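Local structure of Lmo1076 protein (Listeria monocytogenes serovar 1/2a, 5JQC) at residues Y203-S211 with A234-Y242. The protein is a putative secreted autolysin that may have amidase activity in cell-wall degradation, of which this chain is the part holding three GW (Gly-Tryp) repeats. Numbering follows the deposited sequence.
Sequences YSGVYNTSS and AKTARGTWY
Tyr207 sets its CB squarely on one face of the Trp241 indole, 3.4 Å from the centroid of the six-membered ring and only 11° off the ring normal, a CH-pi contact. With CG anti to the backbone N (chi1 172°), the phenol then leans out past the far end of the indole: its CD2 lies 3.5 Å from Trp241 CH2, and the two ring planes meet at 34°, an oblique pairing rather than a stack. Val206 meets the pyrrole end of the indole obliquely, its CG1 3.6 Å from Trp241 CD1. Its second methyl, CG2, sits 3.5 Å from Ala234 CB, while Thr236 CG2 rests against both Val206 CG1 and Thr209 CG2. At the outer margin, Arg238 CD comes to the edge of the Tyr207 ring, near its plane, and the guanidinium goes on to a salt bridge with Asp180.

All this lies in the third GW repeat of the chain, an SH3-like module, where the loop between strands 201-202 and 218-219 packs against the hairpin of strands 226-236 and 239-246. No hydrogen bond joins loop to hairpin here. Within the hairpin, Trp241 NE1 donates to Thr236 OG1 at 3.2 Å, close to the indole plane, a bond that helps hold the indole's rotation; Thr236 opens the type I turn that ends at Gly239. In the loop, a type II turn from Val206 to Thr209 presents Val206 and Tyr207 to the indole; Thr209 OG1 (2.6 Å) and Thr209 N both reach Val206 O from the same face of its carbonyl plane. Trp253 of strand 249-255 touches Val206, Ala234 and Trp241 alike. A bound di(hydroxyethyl)ether lies beside the Tyr207 side chain.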
ATOM      1  N   TYR A 203     -28.995 -12.316   1.978  1.00 64.17           N
ATOM      2  CA  TYR A 203     -27.599 -12.724   1.912  1.00 58.99           C
ATOM      3  C   TYR A 203     -27.265 -13.746   2.994  1.00 60.40           C
ATOM      4  O   TYR A 203     -27.853 -13.745   4.086  1.00 61.27           O
ATOM      5  CB  TYR A 203     -26.706 -11.511   2.037  1.00 60.42           C
ATOM      6  CG  TYR A 203     -27.022 -10.510   0.960  1.00 62.69           C
ATOM      7  CD1 TYR A 203     -27.999  -9.540   1.158  1.00 66.87           C
ATOM      8  CD2 TYR A 203     -26.386 -10.566  -0.280  1.00 58.73           C
ATOM      9  CE1 TYR A 203     -28.311  -8.632   0.163  1.00 65.53           C
ATOM     10  CE2 TYR A 203     -26.697  -9.658  -1.294  1.00 57.21           C
ATOM     11  CZ  TYR A 203     -27.662  -8.703  -1.065  1.00 60.93           C
ATOM     12  OH  TYR A 203     -27.983  -7.816  -2.054  1.00 61.44           O
ATOM     13  N   SER A 204     -26.308 -14.625   2.683  1.00 55.51           N
ATOM     14  CA  SER A 204     -25.881 -15.627   3.662  1.00 52.07           C
ATOM     15  C   SER A 204     -25.133 -15.011   4.850  1.00 57.35           C
ATOM     16  O   SER A 204     -25.171 -15.563   5.959  1.00 59.58           O
ATOM     17  CB  SER A 204     -25.010 -16.676   2.985  1.00 49.34           C
ATOM     18  OG  SER A 204     -23.765 -16.132   2.629  1.00 56.02           O
ATOM     19  N   GLY A 205     -24.416 -13.905   4.634  1.00 57.36           N
ATOM     20  CA  GLY A 205     -23.788 -13.161   5.711  1.00 50.76           C
ATOM     21  C   GLY A 205     -24.191 -11.697   5.658  1.00 51.55           C
ATOM     22  O   GLY A 205     -24.953 -11.278   4.785  1.00 53.05           O
ATOM     23  N   VAL A 206     -23.684 -10.925   6.623  1.00 49.55           N
ATOM     24  CA  VAL A 206     -23.930  -9.486   6.593  1.00 44.99           C
ATOM     25  C   VAL A 206     -23.393  -8.939   5.283  1.00 43.69           C
ATOM     26  O   VAL A 206     -22.297  -9.314   4.851  1.00 47.23           O
ATOM     27  CB  VAL A 206     -23.278  -8.795   7.795  1.00 49.00           C
ATOM     28  CG1 VAL A 206     -23.457  -7.288   7.710  1.00 47.96           C
ATOM     29  CG2 VAL A 206     -23.841  -9.350   9.135  1.00 51.94           C
ATOM     30  N   TYR A 207     -24.164  -8.057   4.638  1.00 43.40           N
ATOM     31  CA  TYR A 207     -23.925  -7.746   3.228  1.00 50.26           C
ATOM     32  C   TYR A 207     -22.544  -7.131   3.007  1.00 52.15           C
ATOM     33  O   TYR A 207     -22.172  -6.138   3.652  1.00 52.45           O
ATOM     34  CB  TYR A 207     -25.005  -6.805   2.695  1.00 52.47           C
ATOM     35  CG  TYR A 207     -24.719  -6.292   1.287  1.00 62.32           C
ATOM     36  CD1 TYR A 207     -24.928  -7.103   0.169  1.00 63.31           C
ATOM     37  CD2 TYR A 207     -24.237  -4.999   1.078  1.00 67.68           C
ATOM     38  CE1 TYR A 207     -24.663  -6.632  -1.124  1.00 67.83           C
ATOM     39  CE2 TYR A 207     -23.966  -4.524  -0.199  1.00 64.81           C
ATOM     40  CZ  TYR A 207     -24.180  -5.342  -1.295  1.00 66.18           C
ATOM     41  OH  TYR A 207     -23.918  -4.870  -2.558  1.00 69.33           O
ATOM     42  N   ASN A 208     -21.778  -7.761   2.109  1.00 51.31           N
ATOM     43  CA  ASN A 208     -20.496  -7.259   1.610  1.00 48.24           C
ATOM     44  C   ASN A 208     -19.409  -7.282   2.679  1.00 50.66           C
ATOM     45  O   ASN A 208     -18.478  -6.460   2.667  1.00 52.85           O
ATOM     46  CB  ASN A 208     -20.638  -5.853   1.016  1.00 51.89           C
ATOM     47  CG  ASN A 208     -19.505  -5.510   0.075  1.00 50.88           C
ATOM     48  OD1 ASN A 208     -18.874  -4.461   0.207  1.00 57.40           O
ATOM     49  ND2 ASN A 208     -19.224  -6.398  -0.860  1.00 48.49           N
ATOM     50  N   THR A 209     -19.506  -8.229   3.605  1.00 49.71           N
ATOM     51  CA  THR A 209     -18.481  -8.401   4.621  1.00 44.30           C
ATOM     52  C   THR A 209     -17.544  -9.576   4.325  1.00 47.87           C
ATOM     53  O   THR A 209     -16.547  -9.753   5.041  1.00 49.82           O
ATOM     54  CB  THR A 209     -19.147  -8.571   5.999  1.00 49.16           C
ATOM     55  OG1 THR A 209     -20.003  -9.714   5.975  1.00 58.05           O
ATOM     56  CG2 THR A 209     -20.013  -7.362   6.324  1.00 45.10           C
ATOM     57  N   SER A 210     -17.817 -10.363   3.281  1.00 47.62           N
ATOM     58  CA  SER A 210     -17.004 -11.531   2.959  1.00 45.57           C
ATOM     59  C   SER A 210     -17.278 -11.924   1.513  1.00 50.50           C
ATOM     60  O   SER A 210     -18.126 -11.329   0.838  1.00 52.41           O
ATOM     61  CB  SER A 210     -17.301 -12.700   3.901  1.00 43.56           C
ATOM     62  OG  SER A 210     -18.607 -13.161   3.650  1.00 51.48           O
ATOM     63  N   SER A 211     -16.540 -12.931   1.037  0.68 51.44           N
ATOM     64  CA  SER A 211     -16.715 -13.394  -0.339  0.68 55.90           C
ATOM     65  C   SER A 211     -18.119 -13.943  -0.573  0.68 58.81           C
ATOM     66  O   SER A 211     -18.704 -13.725  -1.641  0.68 61.37           O
ATOM     67  CB  SER A 211     -15.675 -14.460  -0.670  0.68 54.25           C
ATOM     68  OG  SER A 211     -15.945 -15.013  -1.939  0.68 56.91           O
ATOM     69  N   ALA A 234     -26.972  -6.181  12.553  1.00 53.74           N
ATOM     70  CA  ALA A 234     -25.601  -5.800  12.246  1.00 54.50           C
ATOM     71  C   ALA A 234     -25.607  -4.490  11.467  1.00 60.55           C
ATOM     72  O   ALA A 234     -26.497  -4.244  10.644  1.00 63.67           O
ATOM     73  CB  ALA A 234     -24.886  -6.896  11.443  1.00 56.56           C
ATOM     74  N   LYS A 235     -24.622  -3.635  11.742  1.00 57.84           N
ATOM     75  CA  LYS A 235     -24.493  -2.377  11.015  1.00 57.88           C
ATOM     76  C   LYS A 235     -23.144  -2.326  10.312  1.00 58.53           C
ATOM     77  O   LYS A 235     -22.105  -2.559  10.938  1.00 56.69           O
ATOM     78  CB  LYS A 235     -24.656  -1.171  11.955  1.00 64.33           C
ATOM     79  CG  LYS A 235     -24.702   0.178  11.238  1.00 68.68           C
ATOM     80  CD  LYS A 235     -25.130   1.318  12.167  1.00 75.64           C
ATOM     81  CE  LYS A 235     -24.378   1.311  13.531  1.00 81.62           C
ATOM     82  NZ  LYS A 235     -22.995   1.911  13.514  1.00 79.53           N
ATOM     83  N   THR A 236     -23.170  -2.058   9.001  1.00 60.85           N
ATOM     84  CA  THR A 236     -21.986  -1.651   8.242  1.00 55.28           C
ATOM     85  C   THR A 236     -22.184  -0.236   7.712  1.00 58.13           C
ATOM     86  O   THR A 236     -23.284   0.333   7.763  1.00 60.00           O
ATOM     87  CB  THR A 236     -21.690  -2.576   7.058  1.00 49.68           C
ATOM     88  OG1 THR A 236     -22.745  -2.459   6.093  1.00 57.10           O
ATOM     89  CG2 THR A 236     -21.542  -4.006   7.487  1.00 47.85           C
ATOM     90  N   ALA A 237     -21.095   0.311   7.171  1.00 53.64           N
ATOM     91  CA  ALA A 237     -21.140   1.616   6.525  1.00 58.09           C
ATOM     92  C   ALA A 237     -22.281   1.728   5.514  1.00 63.35           C
ATOM     93  O   ALA A 237     -22.829   2.820   5.331  1.00 68.22           O
ATOM     94  CB  ALA A 237     -19.800   1.882   5.839  1.00 54.12           C
ATOM     95  N   ARG A 238     -22.674   0.624   4.884  1.00 60.67           N
ATOM     96  CA  ARG A 238     -23.725   0.617   3.877  1.00 58.97           C
ATOM     97  C   ARG A 238     -25.142   0.500   4.436  1.00 60.84           C
ATOM     98  O   ARG A 238     -26.095   0.758   3.690  1.00 63.32           O
ATOM     99  CB  ARG A 238     -23.486  -0.531   2.895  1.00 62.12           C
ATOM    100  CG  ARG A 238     -22.141  -0.436   2.201  1.00 66.03           C
ATOM    101  CD  ARG A 238     -22.074  -1.242   0.912  1.00 67.59           C
ATOM    102  NE  ARG A 238     -21.498  -0.455  -0.172  1.00 73.21           N
ATOM    103  CZ  ARG A 238     -20.205  -0.158  -0.270  1.00 72.73           C
ATOM    104  NH1 ARG A 238     -19.327  -0.587   0.646  1.00 68.50           N
ATOM    105  NH2 ARG A 238     -19.786   0.574  -1.290  1.00 72.34           N
ATOM    106  N   GLY A 239     -25.328   0.092   5.692  1.00 62.28           N
ATOM    107  CA  GLY A 239     -26.680   0.037   6.224  1.00 59.99           C
ATOM    108  C   GLY A 239     -26.788  -0.858   7.449  1.00 59.13           C
ATOM    109  O   GLY A 239     -25.800  -1.128   8.135  1.00 58.31           O
ATOM    110  N   THR A 240     -28.022  -1.271   7.719  1.00 59.08           N
ATOM    111  CA  THR A 240     -28.334  -2.138   8.844  1.00 57.51           C
ATOM    112  C   THR A 240     -29.079  -3.362   8.339  1.00 60.44           C
ATOM    113  O   THR A 240     -30.050  -3.244   7.578  1.00 57.52           O
ATOM    114  CB  THR A 240     -29.161  -1.410   9.900  1.00 59.25           C
ATOM    115  OG1 THR A 240     -28.438  -0.267  10.371  1.00 60.80           O
ATOM    116  CG2 THR A 240     -29.437  -2.328  11.062  1.00 58.15           C
ATOM    117  N   TRP A 241     -28.629  -4.532   8.791  1.00 62.47           N
ATOM    118  CA  TRP A 241     -29.062  -5.825   8.288  1.00 57.27           C
ATOM    119  C   TRP A 241     -29.658  -6.633   9.435  1.00 57.31           C
ATOM    120  O   TRP A 241     -29.157  -6.595  10.563  1.00 54.58           O
ATOM    121  CB  TRP A 241     -27.864  -6.536   7.641  1.00 57.16           C
ATOM    122  CG  TRP A 241     -27.054  -5.545   6.790  1.00 64.99           C
ATOM    123  CD1 TRP A 241     -26.012  -4.742   7.207  1.00 67.22           C
ATOM    124  CD2 TRP A 241     -27.276  -5.215   5.414  1.00 59.66           C
ATOM    125  NE1 TRP A 241     -25.569  -3.954   6.166  1.00 59.56           N
ATOM    126  CE2 TRP A 241     -26.324  -4.229   5.058  1.00 60.07           C
ATOM    127  CE3 TRP A 241     -28.178  -5.668   4.445  1.00 59.88           C
ATOM    128  CZ2 TRP A 241     -26.248  -3.696   3.781  1.00 59.34           C
ATOM    129  CZ3 TRP A 241     -28.097  -5.138   3.169  1.00 62.15           C
ATOM    130  CH2 TRP A 241     -27.142  -4.159   2.852  1.00 65.19           C
ATOM    131  N   TYR A 242     -30.751  -7.329   9.153  1.00 59.41           N
ATOM    132  CA  TYR A 242     -31.400  -8.194  10.129  1.00 62.01           C
ATOM    133  C   TYR A 242     -31.218  -9.637   9.692  1.00 58.43           C
ATOM    134  O   TYR A 242     -31.438  -9.960   8.524  1.00 58.38           O
ATOM    135  CB  TYR A 242     -32.893  -7.868  10.253  1.00 63.42           C
ATOM    136  CG  TYR A 242     -33.168  -6.572  10.959  1.00 63.19           C
ATOM    137  CD1 TYR A 242     -32.162  -5.935  11.658  1.00 63.08           C
ATOM    138  CD2 TYR A 242     -34.430  -5.989  10.940  1.00 63.23           C
ATOM    139  CE1 TYR A 242     -32.387  -4.758  12.321  1.00 65.55           C
ATOM    140  CE2 TYR A 242     -34.666  -4.793  11.603  1.00 65.40           C
ATOM    141  CZ  TYR A 242     -33.635  -4.185  12.292  1.00 68.34           C
ATOM    142  OH  TYR A 242     -33.829  -3.001  12.973  1.00 75.77           O
TER